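Local coordinates for pyridoxamine 5'-phosphate oxidase-related, FMN-binding protein (Paracoccus denitrificans, PDB 6VNA) that probably acts as a noncanonical heme oxygenase that degrades c-type heme, within a family of FMN-binding split-barrel proteins, at residues L96-A102 with W131-S137. Sequence-based numbering, arbitrary orientation.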
ATOM      1  N   LEU A  96       9.416  -0.625  -4.577  1.00 53.81           N
ATOM      2  CA  LEU A  96       9.641  -2.092  -4.594  1.00 52.72           C
ATOM      3  C   LEU A  96      10.906  -2.347  -3.771  1.00 50.43           C
ATOM      4  O   LEU A  96      11.915  -1.713  -4.060  1.00 47.89           O
ATOM      5  CB  LEU A  96       9.817  -2.589  -6.033  1.00 50.59           C
ATOM      6  CG  LEU A  96       8.647  -2.407  -7.006  1.00 53.17           C
ATOM      7  CD1 LEU A  96       8.981  -2.998  -8.368  1.00 48.60           C
ATOM      8  CD2 LEU A  96       7.361  -3.027  -6.494  1.00 55.88           C
ATOM      9  N   GLY A  97      10.830  -3.214  -2.759  1.00 49.15           N
ATOM     10  CA  GLY A  97      11.937  -3.423  -1.815  1.00 53.19           C
ATOM     11  C   GLY A  97      11.975  -4.848  -1.309  1.00 53.15           C
ATOM     12  O   GLY A  97      11.093  -5.649  -1.727  1.00 47.42           O
ATOM     13  N   ARG A  98      12.956  -5.134  -0.443  1.00 52.28           N
ATOM     14  CA  ARG A  98      13.059  -6.395   0.328  1.00 59.86           C
ATOM     15  C   ARG A  98      13.144  -6.047   1.819  1.00 53.18           C
ATOM     16  O   ARG A  98      13.957  -5.208   2.192  1.00 59.52           O
ATOM     17  CB  ARG A  98      14.215  -7.260  -0.196  1.00 71.96           C
ATOM     18  CG  ARG A  98      15.590  -6.600  -0.232  1.00 92.94           C
ATOM     19  CD  ARG A  98      15.959  -5.968  -1.573  1.00108.74           C
ATOM     20  NE  ARG A  98      17.290  -6.316  -2.086  1.00110.92           N
ATOM     21  CZ  ARG A  98      18.453  -5.815  -1.659  1.00110.60           C
ATOM     22  NH1 ARG A  98      18.499  -4.937  -0.670  1.00100.79           N
ATOM     23  NH2 ARG A  98      19.580  -6.213  -2.223  1.00118.35           N
ATOM     24  N   ALA A  99      12.303  -6.672   2.637  1.00 47.89           N
ATOM     25  CA  ALA A  99      12.223  -6.452   4.091  1.00 53.23           C
ATOM     26  C   ALA A  99      13.373  -7.197   4.769  1.00 57.85           C
ATOM     27  O   ALA A  99      13.705  -8.296   4.321  1.00 66.46           O
ATOM     28  CB  ALA A  99      10.885  -6.915   4.608  1.00 54.46           C
ATOM     29  N   VAL A 100      13.941  -6.597   5.809  1.00 56.94           N
ATOM     30  CA  VAL A 100      15.067  -7.137   6.619  1.00 61.76           C
ATOM     31  C   VAL A 100      14.812  -6.761   8.071  1.00 54.75           C
ATOM     32  O   VAL A 100      14.709  -5.587   8.373  1.00 60.10           O
ATOM     33  CB  VAL A 100      16.423  -6.577   6.147  1.00 67.37           C
ATOM     34  CG1 VAL A 100      17.577  -7.116   6.989  1.00 71.96           C
ATOM     35  CG2 VAL A 100      16.655  -6.842   4.666  1.00 67.51           C
ATOM     36  N   PRO A 101      14.715  -7.715   9.017  1.00 56.82           N
ATOM     37  CA  PRO A 101      14.639  -7.366  10.434  1.00 57.90           C
ATOM     38  C   PRO A 101      15.762  -6.383  10.796  1.00 62.36           C
ATOM     39  O   PRO A 101      16.877  -6.532  10.338  1.00 70.94           O
ATOM     40  CB  PRO A 101      14.800  -8.711  11.152  1.00 56.03           C
ATOM     41  CG  PRO A 101      14.300  -9.720  10.139  1.00 62.35           C
ATOM     42  CD  PRO A 101      14.689  -9.167   8.782  1.00 58.05           C
ATOM     43  N   ALA A 102      15.427  -5.355  11.561  1.00 70.61           N
ATOM     44  CA  ALA A 102      16.354  -4.264  11.911  1.00 74.92           C
ATOM     45  C   ALA A 102      16.859  -4.505  13.330  1.00 87.92           C
ATOM     46  O   ALA A 102      16.038  -4.879  14.211  1.00 69.78           O
ATOM     47  CB  ALA A 102      15.660  -2.938  11.782  1.00 76.66           C
ATOM     48  N   TRP A 131      11.419  -3.463  10.884  1.00 55.50           N
ATOM     49  CA  TRP A 131      11.882  -3.986   9.569  1.00 55.16           C
ATOM     50  C   TRP A 131      12.407  -2.836   8.697  1.00 57.33           C
ATOM     51  O   TRP A 131      11.633  -1.881   8.474  1.00 53.43           O
ATOM     52  CB  TRP A 131      10.719  -4.651   8.837  1.00 57.03           C
ATOM     53  CG  TRP A 131      10.159  -5.871   9.490  1.00 58.29           C
ATOM     54  CD1 TRP A 131       9.306  -5.954  10.552  1.00 59.04           C
ATOM     55  CD2 TRP A 131      10.367  -7.213   9.036  1.00 58.38           C
ATOM     56  NE1 TRP A 131       8.998  -7.267  10.812  1.00 57.99           N
ATOM     57  CE2 TRP A 131       9.636  -8.060   9.899  1.00 57.05           C
ATOM     58  CE3 TRP A 131      11.121  -7.768   7.996  1.00 58.99           C
ATOM     59  CZ2 TRP A 131       9.632  -9.442   9.745  1.00 57.96           C
ATOM     60  CZ3 TRP A 131      11.123  -9.137   7.849  1.00 62.91           C
ATOM     61  CH2 TRP A 131      10.381  -9.955   8.707  1.00 62.79           C
ATOM     62  N   ARG A 132      13.630  -2.950   8.170  1.00 51.60           N
ATOM     63  CA  ARG A 132      14.138  -2.073   7.090  1.00 54.30           C
ATOM     64  C   ARG A 132      13.594  -2.603   5.769  1.00 55.80           C
ATOM     65  O   ARG A 132      13.693  -3.809   5.541  1.00 58.07           O
ATOM     66  CB  ARG A 132      15.668  -2.059   7.048  1.00 54.71           C
ATOM     67  CG  ARG A 132      16.305  -1.335   8.223  1.00 59.96           C
ATOM     68  CD  ARG A 132      17.797  -1.603   8.307  1.00 63.56           C
ATOM     69  NE  ARG A 132      18.496  -1.286   7.071  1.00 63.35           N
ATOM     70  CZ  ARG A 132      19.011  -0.102   6.761  1.00 64.21           C
ATOM     71  NH1 ARG A 132      18.895   0.926   7.586  1.00 70.34           N
ATOM     72  NH2 ARG A 132      19.628   0.058   5.606  1.00 66.19           N
ATOM     73  N   ILE A 133      13.033  -1.740   4.931  1.00 55.17           N
ATOM     74  CA  ILE A 133      12.571  -2.143   3.575  1.00 51.92           C
ATOM     75  C   ILE A 133      13.532  -1.500   2.590  1.00 56.53           C
ATOM     76  O   ILE A 133      13.369  -0.300   2.303  1.00 58.96           O
ATOM     77  CB  ILE A 133      11.088  -1.791   3.356  1.00 52.26           C
ATOM     78  CG1 ILE A 133      10.226  -2.517   4.387  1.00 54.49           C
ATOM     79  CG2 ILE A 133      10.649  -2.142   1.944  1.00 52.28           C
ATOM     80  CD1 ILE A 133       8.869  -1.946   4.558  1.00 63.95           C
ATOM     81  N   GLU A 134      14.535  -2.273   2.167  1.00 56.76           N
ATOM     82  CA  GLU A 134      15.661  -1.800   1.332  1.00 54.10           C
ATOM     83  C   GLU A 134      15.157  -1.663  -0.094  1.00 54.28           C
ATOM     84  O   GLU A 134      14.674  -2.624  -0.674  1.00 59.68           O
ATOM     85  CB  GLU A 134      16.845  -2.754   1.422  1.00 57.55           C
ATOM     86  CG  GLU A 134      17.462  -2.808   2.807  1.00 69.92           C
ATOM     87  CD  GLU A 134      18.476  -3.927   2.996  1.00 78.82           C
ATOM     88  OE1 GLU A 134      18.645  -4.727   2.051  1.00 85.07           O
ATOM     89  OE2 GLU A 134      19.087  -3.998   4.091  1.00 82.13           O
ATOM     90  N   PRO A 135      15.192  -0.449  -0.675  1.00 56.80           N
ATOM     91  CA  PRO A 135      14.648  -0.245  -2.009  1.00 57.76           C
ATOM     92  C   PRO A 135      15.530  -0.830  -3.111  1.00 56.49           C
ATOM     93  O   PRO A 135      16.729  -0.727  -3.032  1.00 56.83           O
ATOM     94  CB  PRO A 135      14.527   1.286  -2.143  1.00 61.17           C
ATOM     95  CG  PRO A 135      15.513   1.839  -1.133  1.00 61.95           C
ATOM     96  CD  PRO A 135      15.603   0.809  -0.028  1.00 58.71           C
ATOM     97  N   VAL A 136      14.860  -1.400  -4.104  1.00 52.17           N
ATOM     98  CA  VAL A 136      15.409  -1.818  -5.417  1.00 57.15           C
ATOM     99  C   VAL A 136      15.026  -0.757  -6.454  1.00 58.76           C
ATOM    100  O   VAL A 136      15.935  -0.285  -7.156  1.00 65.52           O
ATOM    101  CB  VAL A 136      14.865  -3.214  -5.796  1.00 57.74           C
ATOM    102  CG1 VAL A 136      15.243  -3.621  -7.204  1.00 57.21           C
ATOM    103  CG2 VAL A 136      15.296  -4.273  -4.799  1.00 58.76           C
ATOM    104  N   SER A 137      13.729  -0.414  -6.551  1.00 54.44           N
ATOM    105  CA  SER A 137      13.174   0.542  -7.545  1.00 51.02           C
ATOM    106  C   SER A 137      11.995   1.366  -6.975  1.00 50.05           C
ATOM    107  O   SER A 137      11.468   1.043  -5.886  1.00 47.63           O
ATOM    108  CB  SER A 137      12.779  -0.189  -8.801  1.00 51.48           C
ATOM    109  OG  SER A 137      11.507  -0.799  -8.655  1.00 55.91           O
TER
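R98 carries CG between its backbone N and carbonyl carbon (chi1 56°) and bends again at chi2 and chi3, which swings its guanidinium across to E134 on the neighbouring strand. There NH1 forms a salt bridge with E134 OE1 at 2.7 Å, the guanidinium and carboxylate planes standing 51° apart. The V136 side chain crosses the arginine at about a right angle, its CG2 3.7 Å from R98 CD, while V100 CG2 lies 3.8 Å from E134 OE2. R98, V100 and E134 ride on antiparallel strands 92-101 and 128-135 of the curled sheet, consistent with the split barrel of the pyridoxamine 5'-phosphate oxidase family. Paired N-H···O bonds join R98 with E134 and V100 with R132; at the corner beyond, V136 and S137 both face L96 in a classic beta bulge, where L96 O accepts V136 N at 3.0 Å and, weakly, S137 N. R132, on the face with R98 and E134, forms salt bridges through NH1 to D49 and NH2 to D51. On the other face, P101 CG makes a CH-pi contact over the W131 six-membered ring, offset toward the rim, 4.3 Å from its centroid, and A99 CB approaches W131 CE3 obliquely at 3.5 Å. An alanine in place of W131 would probably leave P101 and A99 without their aromatic partner and open a gap beside L68 of helix 63-70.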